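Polysaccharide deacetylase-like protein (Bacillus anthracis, PDB 4V33) probably removes acetyl groups from cell-wall polysaccharides at a zinc centre and is needed for osmotic stability and cell shape. Local coordinates at residues 203-208 and 262-267; 283-288 and 316-321; 114-119 and 193-198; 103-108 and 138-143. All blocks are in the same frame, centred on the assembly; numbering follows the deposited sequence. Where two conformers were deposited one is given.

Contact 1: 203-208 and 262-267; sequences TFDDGM and QSHTAT. With ZN (zinc ion), chain D.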
# COMPACT_ATOMS: atom_id res chain seq x y z
N THR A 203 3.18 -8.48 5.12
CA THR A 203 4.62 -8.50 5.41
C THR A 203 4.98 -9.57 6.42
O THR A 203 4.17 -9.93 7.29
CB THR A 203 5.18 -7.12 5.91
OG1 THR A 203 4.89 -6.93 7.30
CG2 THR A 203 4.62 -5.95 5.10
N PHE A 204 6.22 -10.05 6.32
CA PHE A 204 6.78 -11.07 7.20
C PHE A 204 8.09 -10.56 7.74
O PHE A 204 8.91 -10.00 6.99
CB PHE A 204 7.07 -12.34 6.41
CG PHE A 204 5.86 -12.96 5.79
CD1 PHE A 204 5.46 -12.58 4.52
CD2 PHE A 204 5.13 -13.92 6.47
CE1 PHE A 204 4.33 -13.13 3.93
CE2 PHE A 204 4.00 -14.49 5.88
CZ PHE A 204 3.59 -14.09 4.61
N ASP A 205 8.31 -10.78 9.03
CA ASP A 205 9.56 -10.36 9.67
C ASP A 205 10.47 -11.54 9.95
O ASP A 205 10.05 -12.52 10.58
CB ASP A 205 9.29 -9.63 10.99
CG ASP A 205 8.78 -8.21 10.78
OD1 ASP A 205 8.44 -7.85 9.64
OD2 ASP A 205 8.72 -7.46 11.77
N ASP A 206 11.72 -11.39 9.48
CA ASP A 206 12.94 -12.11 9.90
C ASP A 206 13.58 -12.99 8.84
O ASP A 206 14.80 -13.15 8.82
CB ASP A 206 12.81 -12.92 11.21
CG ASP A 206 12.48 -12.06 12.42
OD1 ASP A 206 12.40 -10.80 12.34
OD2 ASP A 206 12.29 -12.69 13.49
N GLY A 207 12.77 -13.57 7.95
CA GLY A 207 13.30 -14.48 6.96
C GLY A 207 13.46 -15.90 7.49
O GLY A 207 14.42 -16.59 7.14
N MET A 208 12.53 -16.34 8.33
CA MET A 208 12.52 -17.72 8.77
C MET A 208 12.27 -18.67 7.60
O MET A 208 11.50 -18.36 6.69
CB MET A 208 11.44 -17.93 9.84
CG MET A 208 11.77 -17.25 11.14
SD MET A 208 10.44 -17.49 12.34
CE MET A 208 9.76 -15.84 12.37
N GLN A 262 13.05 -7.46 1.26
CA GLN A 262 13.49 -6.19 1.82
C GLN A 262 14.27 -6.44 3.10
O GLN A 262 14.53 -7.59 3.46
CB GLN A 262 12.27 -5.28 2.03
CG GLN A 262 11.47 -5.03 0.73
CD GLN A 262 12.30 -4.31 -0.32
OE1 GLN A 262 13.12 -3.45 0.01
NE2 GLN A 262 12.10 -4.66 -1.59
N SER A 263 14.66 -5.37 3.79
CA SER A 263 15.64 -5.48 4.87
C SER A 263 15.06 -5.55 6.28
O SER A 263 14.11 -4.84 6.60
CB SER A 263 16.59 -4.28 4.79
OG SER A 263 17.57 -4.32 5.83
N HIS A 264 15.67 -6.37 7.14
CA HIS A 264 15.36 -6.34 8.58
C HIS A 264 16.65 -6.05 9.34
O HIS A 264 16.82 -6.51 10.47
CB HIS A 264 14.74 -7.67 9.04
CG HIS A 264 13.84 -7.57 10.24
ND1 HIS A 264 13.39 -6.37 10.76
CD2 HIS A 264 13.26 -8.53 11.00
CE1 HIS A 264 12.60 -6.60 11.80
NE2 HIS A 264 12.51 -7.90 11.97
N THR A 265 17.54 -5.27 8.72
CA THR A 265 18.91 -4.99 9.18
C THR A 265 19.84 -6.19 9.02
O THR A 265 19.43 -7.26 8.59
CB THR A 265 19.01 -4.41 10.64
OG1 THR A 265 18.85 -5.47 11.60
CG2 THR A 265 17.97 -3.31 10.87
N ALA A 266 21.11 -6.00 9.37
CA ALA A 266 22.10 -7.06 9.21
C ALA A 266 21.94 -8.13 10.27
O ALA A 266 21.97 -9.32 9.97
CB ALA A 266 23.50 -6.49 9.26
N THR A 267 21.80 -7.71 11.53
CA THR A 267 21.77 -8.66 12.64
C THR A 267 20.52 -8.59 13.51
O THR A 267 20.49 -9.19 14.58
CB THR A 267 23.01 -8.53 13.57
OG1 THR A 267 22.97 -7.27 14.27
CG2 THR A 267 24.31 -8.63 12.77
ZN ZN D . 12.17 -9.16 13.70
O HOH W 1 11.38 -10.44 15.07
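The zinc site of the polysaccharide deacetylase (NodB-homology) domain joins these segments: Asp206 belongs to the TFDDG motif at the end of strand 199-206, and His264 opens the HTATH motif just after strand 259-263. Strand 230-234 lies between those two strands in the parallel sheet, yet at and past the strand ends the CA atoms of Asp206 and His264 come to 6.4 Å, and the metal joins their side chains. Asp206 OD1 binds the zinc at 2.1 Å and His264 NE2 at 2.2 Å. His268, the second histidine of its motif, completes the protein ligands, and a water adds a further bond of 2.0 Å to the metal. Asp206 OD1 stands at the edge of the imidazole, near its plane, and the carboxylate and ring planes differ by 25°. Asp206 OD1 and His264 NE2 are near neighbours because both bind zinc; they share no hydrogen bond. On His264 the CG lies opposite the backbone N (chi1 -153°), which carries the ring across to the metal, while ND1 is held by the carbonyl of Ala300, fixing the ring's rotation and leaving NE2 to the zinc. Asp205 crosses His264 at about a right angle, its CB lying oblique to the ring, 3.8 Å from His264 NE2. Its carboxylate is turned 51° from the imidazole and forms a salt bridge with Arg343; a bound acetate close by is consistent with a pocket there. The second carboxylate oxygen, Asp206 OD2, does not bind the metal but accepts a hydrogen bond of 2.9 Å from the zinc-bound water.

Contact 2: 283-288 and 316-321; sequences ESKEKL and KYYQFA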
# COMPACT_ATOMS: atom_id res chain seq x y z
N GLU A 283 24.83 -1.48 4.60
CA GLU A 283 25.49 -2.66 4.03
C GLU A 283 24.56 -3.87 3.96
O GLU A 283 24.73 -4.75 3.11
CB GLU A 283 26.79 -2.97 4.80
CG GLU A 283 27.78 -1.79 4.70
CD GLU A 283 29.04 -1.95 5.53
OE1 GLU A 283 29.23 -3.01 6.17
OE2 GLU A 283 29.85 -1.00 5.51
N SER A 284 23.56 -3.92 4.83
CA SER A 284 22.55 -4.96 4.77
C SER A 284 21.75 -4.81 3.48
O SER A 284 21.52 -5.78 2.75
CB SER A 284 21.63 -4.92 5.99
OG SER A 284 21.03 -3.64 6.14
N LYS A 285 21.33 -3.58 3.19
CA LYS A 285 20.64 -3.27 1.94
C LYS A 285 21.47 -3.68 0.73
O LYS A 285 20.97 -4.34 -0.19
CB LYS A 285 20.33 -1.77 1.88
CG LYS A 285 19.93 -1.27 0.50
CD LYS A 285 19.75 0.23 0.51
CE LYS A 285 19.57 0.78 -0.90
NZ LYS A 285 19.58 2.27 -0.92
N GLU A 286 22.74 -3.30 0.73
CA GLU A 286 23.63 -3.61 -0.39
C GLU A 286 23.82 -5.11 -0.59
O GLU A 286 23.79 -5.60 -1.72
CB GLU A 286 24.98 -2.90 -0.22
CG GLU A 286 24.86 -1.40 -0.20
CD GLU A 286 26.14 -0.70 0.23
OE1 GLU A 286 27.07 -1.38 0.71
OE2 GLU A 286 26.21 0.53 0.07
N LYS A 287 24.04 -5.83 0.51
CA LYS A 287 24.23 -7.28 0.44
C LYS A 287 22.98 -7.99 -0.07
O LYS A 287 23.06 -8.90 -0.89
CB LYS A 287 24.61 -7.82 1.82
CG LYS A 287 24.95 -9.30 1.83
CD LYS A 287 25.38 -9.74 3.22
CE LYS A 287 26.41 -10.86 3.15
NZ LYS A 287 26.53 -11.57 4.46
N LEU A 288 21.81 -7.56 0.41
CA LEU A 288 20.57 -8.18 -0.01
C LEU A 288 20.28 -7.95 -1.49
O LEU A 288 19.82 -8.85 -2.19
CB LEU A 288 19.40 -7.69 0.86
CG LEU A 288 18.06 -8.39 0.64
CD1 LEU A 288 18.17 -9.88 0.90
CD2 LEU A 288 17.03 -7.77 1.57
N LYS A 316 18.61 7.86 5.23
CA LYS A 316 19.75 7.90 4.33
C LYS A 316 19.72 6.76 3.31
O LYS A 316 20.29 6.88 2.21
CB LYS A 316 21.06 7.83 5.12
CG LYS A 316 21.27 9.01 6.06
CD LYS A 316 22.48 8.76 6.95
CE LYS A 316 22.66 9.90 7.94
NZ LYS A 316 23.85 9.67 8.83
N TYR A 317 19.06 5.66 3.66
CA TYR A 317 19.21 4.41 2.92
C TYR A 317 17.91 3.78 2.42
O TYR A 317 17.93 3.02 1.46
CB TYR A 317 19.96 3.38 3.78
CG TYR A 317 21.21 3.96 4.41
CD1 TYR A 317 22.23 4.45 3.61
CD2 TYR A 317 21.35 4.03 5.79
CE1 TYR A 317 23.37 4.99 4.17
CE2 TYR A 317 22.49 4.57 6.36
CZ TYR A 317 23.50 5.05 5.54
OH TYR A 317 24.65 5.59 6.08
N TYR A 318 16.80 4.09 3.08
CA TYR A 318 15.52 3.46 2.78
C TYR A 318 14.44 4.49 2.51
O TYR A 318 14.44 5.56 3.12
CB TYR A 318 15.07 2.55 3.93
CG TYR A 318 16.01 1.41 4.21
CD1 TYR A 318 15.93 0.23 3.47
CD2 TYR A 318 16.99 1.50 5.19
CE1 TYR A 318 16.79 -0.82 3.71
CE2 TYR A 318 17.85 0.45 5.44
CZ TYR A 318 17.75 -0.71 4.70
OH TYR A 318 18.59 -1.77 4.92
N GLN A 319 13.51 4.17 1.61
CA GLN A 319 12.36 5.03 1.37
C GLN A 319 11.21 4.73 2.33
O GLN A 319 10.39 5.60 2.61
CB GLN A 319 11.85 4.85 -0.06
CG GLN A 319 12.83 5.24 -1.14
CD GLN A 319 12.36 4.79 -2.51
OE1 GLN A 319 13.15 4.29 -3.31
NE2 GLN A 319 11.07 4.96 -2.77
N PHE A 320 11.16 3.50 2.84
CA PHE A 320 10.04 3.03 3.66
C PHE A 320 10.56 2.31 4.89
O PHE A 320 11.53 1.55 4.81
CB PHE A 320 9.14 2.06 2.88
CG PHE A 320 8.57 2.65 1.63
CD1 PHE A 320 7.44 3.44 1.69
CD2 PHE A 320 9.18 2.44 0.41
CE1 PHE A 320 6.92 4.00 0.54
CE2 PHE A 320 8.68 3.01 -0.75
CZ PHE A 320 7.54 3.79 -0.69
N ALA A 321 9.92 2.55 6.03
CA ALA A 321 10.27 1.82 7.25
C ALA A 321 9.02 1.59 8.07
O ALA A 321 8.21 2.50 8.26
CB ALA A 321 11.31 2.60 8.06
O HOH W 2 16.72 2.09 -0.64
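Lys285 meets both Tyr317 and Tyr318, and its two ends do so in different surroundings. At its root, on the packed side, Lys285 CB rests 3.5 Å from Tyr318 OH and 4.0 Å from Tyr318 CZ, coming at the ring obliquely. Beside it, Ser284 OG lies 3.3 Å from the same phenol oxygen. Both Ser284 and Tyr318 are buried, and each has a stronger polar partner nearby: Ser284 OG bonds to the carbonyl of Glu280, one turn earlier in the helix, and Tyr318 OH to Ser263 OG. The phenol is thus the meeting point of helix 277-292, the loop entering strand 320-326, and strand 259-263, whose last residue is Ser263. This is the layer between sheet strands and an outer helix in the parallel beta/alpha barrel of the deacetylase domain. Toward the partly exposed side the contact thins to one extended chain. With CG opposite the backbone N (chi1 165°) and the later torsions all near 180°, Lys285 runs out straight and its CD passes 3.5 Å from Tyr317 O. The ammonium then bonds that oxygen, Lys285 NZ to Tyr317 O 3.0 Å, arriving in the carbonyl plane on a lone pair with a C=O...N angle of 142°. A water closes the triangle: it accepts from Lys285 NZ at 2.9 Å and donates to Tyr317 O at 2.6 Å, so two donors grip this carbonyl.

Contact 3: 114-119 and 193-198; sequences RGEFQI and INKVNK. With ACT (acetate ion), chain E.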
# COMPACT_ATOMS: atom_id res chain seq x y z
N ARG A 114 -13.23 5.44 -1.83
CA ARG A 114 -12.20 6.47 -1.78
C ARG A 114 -11.09 6.19 -2.79
O ARG A 114 -11.26 5.35 -3.69
CB ARG A 114 -11.66 6.58 -0.35
CG ARG A 114 -12.76 6.91 0.66
CD ARG A 114 -12.25 6.98 2.10
NE ARG A 114 -11.17 7.94 2.23
CZ ARG A 114 -11.35 9.25 2.39
NH1 ARG A 114 -12.58 9.75 2.42
NH2 ARG A 114 -10.30 10.05 2.49
N GLY A 115 -9.98 6.89 -2.67
CA GLY A 115 -8.91 6.75 -3.65
C GLY A 115 -8.90 7.84 -4.71
O GLY A 115 -9.49 8.91 -4.53
N GLU A 116 -8.22 7.55 -5.81
CA GLU A 116 -8.10 8.49 -6.93
C GLU A 116 -9.33 8.45 -7.84
O GLU A 116 -9.78 7.37 -8.27
CB GLU A 116 -6.85 8.19 -7.74
CG GLU A 116 -6.56 9.19 -8.86
CD GLU A 116 -5.42 8.73 -9.73
OE1 GLU A 116 -5.62 7.85 -10.58
OE2 GLU A 116 -4.30 9.25 -9.55
N PHE A 117 -9.87 9.62 -8.10
CA PHE A 117 -10.95 9.79 -9.06
C PHE A 117 -10.43 10.61 -10.23
O PHE A 117 -9.89 11.70 -10.02
CB PHE A 117 -12.12 10.54 -8.43
CG PHE A 117 -12.83 9.78 -7.34
CD1 PHE A 117 -12.27 9.67 -6.07
CD2 PHE A 117 -14.07 9.20 -7.57
CE1 PHE A 117 -12.93 8.98 -5.06
CE2 PHE A 117 -14.74 8.53 -6.56
CZ PHE A 117 -14.16 8.40 -5.31
N GLN A 118 -10.58 10.10 -11.45
CA GLN A 118 -10.22 10.88 -12.63
C GLN A 118 -11.40 11.73 -13.10
O GLN A 118 -12.56 11.34 -12.93
CB GLN A 118 -9.72 9.95 -13.75
CG GLN A 118 -8.39 9.31 -13.37
CD GLN A 118 -7.79 8.46 -14.46
OE1 GLN A 118 -7.58 8.92 -15.58
NE2 GLN A 118 -7.48 7.21 -14.13
N ILE A 119 -11.08 12.91 -13.64
CA ILE A 119 -12.08 13.87 -14.07
C ILE A 119 -11.75 14.36 -15.48
O ILE A 119 -10.66 14.87 -15.72
CB ILE A 119 -12.13 15.10 -13.13
CG1 ILE A 119 -12.32 14.67 -11.67
CG2 ILE A 119 -13.23 16.08 -13.57
CD1 ILE A 119 -12.05 15.78 -10.65
N ILE A 193 -1.41 2.93 -4.25
CA ILE A 193 -2.33 2.67 -3.13
C ILE A 193 -3.71 3.30 -3.30
O ILE A 193 -4.70 2.77 -2.78
CB ILE A 193 -1.73 3.06 -1.75
CG1 ILE A 193 -1.36 4.54 -1.72
CG2 ILE A 193 -0.54 2.17 -1.42
CD1 ILE A 193 -1.07 5.06 -0.32
N ASN A 194 -3.80 4.41 -4.03
CA ASN A 194 -5.09 5.06 -4.28
C ASN A 194 -5.68 4.70 -5.64
O ASN A 194 -6.77 5.15 -6.00
CB ASN A 194 -4.97 6.57 -4.13
CG ASN A 194 -4.80 6.99 -2.68
OD1 ASN A 194 -5.63 6.66 -1.84
ND2 ASN A 194 -3.70 7.69 -2.39
N LYS A 195 -4.97 3.85 -6.38
CA LYS A 195 -5.38 3.46 -7.73
C LYS A 195 -5.97 2.05 -7.78
O LYS A 195 -6.37 1.58 -8.86
CB LYS A 195 -4.19 3.55 -8.68
CG LYS A 195 -3.56 4.93 -8.76
CD LYS A 195 -2.42 4.95 -9.77
CE LYS A 195 -1.63 6.26 -9.70
NZ LYS A 195 -2.44 7.44 -10.05
N VAL A 196 -6.03 1.39 -6.63
CA VAL A 196 -6.55 0.03 -6.54
C VAL A 196 -7.60 -0.08 -5.44
O VAL A 196 -7.66 0.75 -4.54
CB VAL A 196 -5.44 -1.00 -6.24
CG1 VAL A 196 -4.35 -0.92 -7.31
CG2 VAL A 196 -4.86 -0.81 -4.82
N ASN A 197 -8.43 -1.10 -5.54
CA ASN A 197 -9.45 -1.37 -4.53
C ASN A 197 -8.83 -2.06 -3.32
O ASN A 197 -8.05 -2.99 -3.47
CB ASN A 197 -10.53 -2.26 -5.13
CG ASN A 197 -11.70 -2.47 -4.19
OD1 ASN A 197 -12.01 -3.60 -3.81
ND2 ASN A 197 -12.35 -1.39 -3.81
N LYS A 198 -9.20 -1.60 -2.13
CA LYS A 198 -8.80 -2.24 -0.88
C LYS A 198 -7.32 -2.64 -0.84
O LYS A 198 -6.99 -3.82 -0.72
CB LYS A 198 -9.68 -3.47 -0.63
CG LYS A 198 -11.15 -3.15 -0.47
CD LYS A 198 -11.93 -4.41 -0.12
CE LYS A 198 -13.41 -4.14 -0.06
NZ LYS A 198 -14.15 -5.37 0.35
C ACT E . -14.08 -6.33 3.72
O ACT E . -13.18 -6.91 4.36
OXT ACT E . -13.71 -5.34 3.05
CH3 ACT E . -15.51 -6.78 3.76
O HOH W 3 -9.17 4.74 -7.48
O HOH W 4 -3.86 7.00 -12.43
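Glu116 sets CG opposite its backbone N (chi1 -175°) and continues extended, while Lys195 bends at its last torsion (chi4 -63°); these two choices turn the carboxylate and ammonium toward each other. The resulting salt bridge is short, Glu116 OE2 to Lys195 NZ 2.6 Å. A water supports it, donating to Glu116 OE1 at 2.7 Å and accepting from Lys195 NZ at 2.8 Å, and Thr82 OG1 also bonds to Glu116 OE1. Alongside, the backbones are joined directly: Glu116 N donates to Asn194 O at 2.8 Å, nearly straight (173° at the hydrogen). A second water bridges Asn194 O and Glu116 O. Gly115, which has no side chain, brings its CA within 3.6 Å of Asn194 O. The amide of Asn194 turns instead to the loop just past strand 130-140, ND2 to Glu141 OE1 and OD1 to Gln142 N. Strand 115-124 belongs to the fibronectin type III domain and loop 193-198 to the deacetylase domain, so this is an interdomain junction. Its chemistry is almost wholly polar, with charges, backbone groups and bridging waters, which implies a directional, partly hydrated joint, consistent with a defined rather than a sliding interface.

Contact 4: 103-108 and 138-143; sequences LPFDTK and ITFEQK
The phenyl ring of Phe140 carries the methyl of Thr107 over one face and meets Phe105 near its rim. Thr107 CG2 sits 3.9 Å from the Phe140 ring centroid and 14° off the ring normal, a CH-pi contact. The two phenyl rings are nearly parallel, planes 10° apart, yet neither covers the other: they meet rim to rim with centroids 5.6 Å apart, and the closest approach is Phe105 CE1 to Phe140 CE1 at 3.3 Å. Phe105 CD1 follows at 3.8 Å from Phe140 CZ, so two rim atoms of each ring share the contact. The torsion of Thr107 (chi1 55°) tucks OG1 between its backbone N and carbonyl carbon, where it bonds to the carbonyl of Thr59, and leaves CG2 directed at the aromatic face. Just before it, Asp106 OD1 accepts from Lys108 N at 2.9 Å in an Asx turn, bending the chain as the strand ends. All three touching residues are buried, and what crosses between the segments is apolar. Phe105 also meets Phe117 edge-to-face, extending the aromatic cluster. The setting is the hydrophobic interior of the fibronectin type III beta sandwich: strand 103-106 is an outer strand of the three-stranded sheet, beside 60-66, while 130-140 is an outer strand of the four-stranded sheet, paired with 115-124.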
# COMPACT_ATOMS: atom_id res chain seq x y z
N LEU A 103 -19.47 22.19 -9.05
CA LEU A 103 -20.03 20.86 -8.94
C LEU A 103 -19.69 20.27 -7.58
O LEU A 103 -18.52 20.04 -7.27
CB LEU A 103 -19.49 19.94 -10.04
CG LEU A 103 -20.13 18.55 -10.08
CD1 LEU A 103 -21.40 18.57 -10.92
CD2 LEU A 103 -19.14 17.50 -10.58
N PRO A 104 -20.72 20.04 -6.75
CA PRO A 104 -20.50 19.34 -5.48
C PRO A 104 -20.03 17.92 -5.75
O PRO A 104 -20.58 17.23 -6.61
CB PRO A 104 -21.89 19.32 -4.85
CG PRO A 104 -22.62 20.45 -5.50
CD PRO A 104 -22.11 20.49 -6.91
N PHE A 105 -18.99 17.49 -5.04
CA PHE A 105 -18.49 16.14 -5.18
C PHE A 105 -18.49 15.48 -3.82
O PHE A 105 -17.95 16.04 -2.86
CB PHE A 105 -17.07 16.14 -5.75
CG PHE A 105 -16.52 14.76 -5.98
CD1 PHE A 105 -15.92 14.05 -4.94
CD2 PHE A 105 -16.62 14.16 -7.22
CE1 PHE A 105 -15.43 12.77 -5.15
CE2 PHE A 105 -16.12 12.89 -7.43
CZ PHE A 105 -15.53 12.20 -6.40
N ASP A 106 -19.06 14.29 -3.73
CA ASP A 106 -19.08 13.56 -2.47
C ASP A 106 -18.80 12.09 -2.73
O ASP A 106 -19.37 11.50 -3.65
CB ASP A 106 -20.44 13.72 -1.79
CG ASP A 106 -20.39 13.44 -0.30
OD1 ASP A 106 -20.03 12.31 0.09
OD2 ASP A 106 -20.71 14.35 0.50
N THR A 107 -17.94 11.48 -1.92
CA THR A 107 -17.65 10.06 -2.08
C THR A 107 -18.91 9.21 -1.91
O THR A 107 -18.96 8.07 -2.38
CB THR A 107 -16.53 9.58 -1.14
OG1 THR A 107 -16.87 9.90 0.21
CG2 THR A 107 -15.21 10.25 -1.51
N LYS A 108 -19.92 9.76 -1.25
CA LYS A 108 -21.23 9.11 -1.13
C LYS A 108 -21.83 8.82 -2.51
O LYS A 108 -22.62 7.89 -2.67
CB LYS A 108 -22.18 9.98 -0.31
CG LYS A 108 -23.56 9.40 -0.09
CD LYS A 108 -24.46 10.36 0.68
CE LYS A 108 -25.89 9.85 0.77
NZ LYS A 108 -25.99 8.56 1.50
N ILE A 138 -8.71 13.89 -8.49
CA ILE A 138 -8.79 14.22 -7.08
C ILE A 138 -8.63 12.94 -6.28
O ILE A 138 -9.18 11.90 -6.65
CB ILE A 138 -10.12 14.92 -6.73
CG1 ILE A 138 -10.16 15.28 -5.24
CG2 ILE A 138 -11.32 14.05 -7.12
CD1 ILE A 138 -11.29 16.21 -4.88
N THR A 139 -7.87 13.00 -5.19
CA THR A 139 -7.61 11.81 -4.40
C THR A 139 -8.08 11.94 -2.96
O THR A 139 -7.63 12.82 -2.23
CB THR A 139 -6.12 11.44 -4.42
OG1 THR A 139 -5.71 11.16 -5.76
CG2 THR A 139 -5.87 10.20 -3.55
N PHE A 140 -9.01 11.07 -2.58
CA PHE A 140 -9.42 10.93 -1.19
C PHE A 140 -8.63 9.77 -0.59
O PHE A 140 -8.90 8.60 -0.88
CB PHE A 140 -10.93 10.68 -1.10
CG PHE A 140 -11.75 11.88 -1.51
CD1 PHE A 140 -12.07 12.09 -2.84
CD2 PHE A 140 -12.16 12.81 -0.57
CE1 PHE A 140 -12.80 13.21 -3.22
CE2 PHE A 140 -12.89 13.92 -0.94
CZ PHE A 140 -13.21 14.12 -2.27
N GLU A 141 -7.63 10.10 0.23
CA GLU A 141 -6.65 9.11 0.70
C GLU A 141 -7.28 7.87 1.29
O GLU A 141 -8.17 7.95 2.14
CB GLU A 141 -5.70 9.73 1.72
CG GLU A 141 -4.76 10.78 1.16
CD GLU A 141 -3.78 10.21 0.14
OE1 GLU A 141 -3.55 8.98 0.15
OE2 GLU A 141 -3.24 11.00 -0.68
N GLN A 142 -6.83 6.71 0.81
CA GLN A 142 -7.27 5.43 1.35
C GLN A 142 -6.38 4.95 2.47
O GLN A 142 -5.16 5.12 2.43
CB GLN A 142 -7.30 4.36 0.25
CG GLN A 142 -8.21 4.69 -0.89
CD GLN A 142 -8.57 3.48 -1.74
OE1 GLN A 142 -9.73 3.12 -1.85
NE2 GLN A 142 -7.56 2.88 -2.37
N LYS A 143 -6.99 4.31 3.46
CA LYS A 143 -6.22 3.66 4.51
C LYS A 143 -5.57 2.40 3.95
O LYS A 143 -6.11 1.75 3.05
CB LYS A 143 -7.11 3.34 5.71
CG LYS A 143 -8.12 2.23 5.46
CD LYS A 143 -9.15 2.15 6.59
CE LYS A 143 -10.13 1.00 6.37
NZ LYS A 143 -10.88 1.15 5.09

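How the contacts relate
Contacts 3 and 4 adjoin in the fibronectin type III part, their centres about 9 Å apart, and share the pairing of strands 115-124 and 130-140. Contact 4 is buried, apolar and aromatic; contact 3, at the partly buried end of the same sheet, is charged and hydrated where the two domains meet. Contacts 1 and 2 lie on the opposite side of the chain's centre, inside the deacetylase domain, with their own centres about 11 Å apart. Ser263 connects them through Tyr318, so strand 259-263 serves both. Contact 1 is buried and held by metal coordination, whereas contact 2 grades from buried hydroxyls to a hydrated lysine. Contacts 1 and 4, both buried, have centres about 36 Å apart.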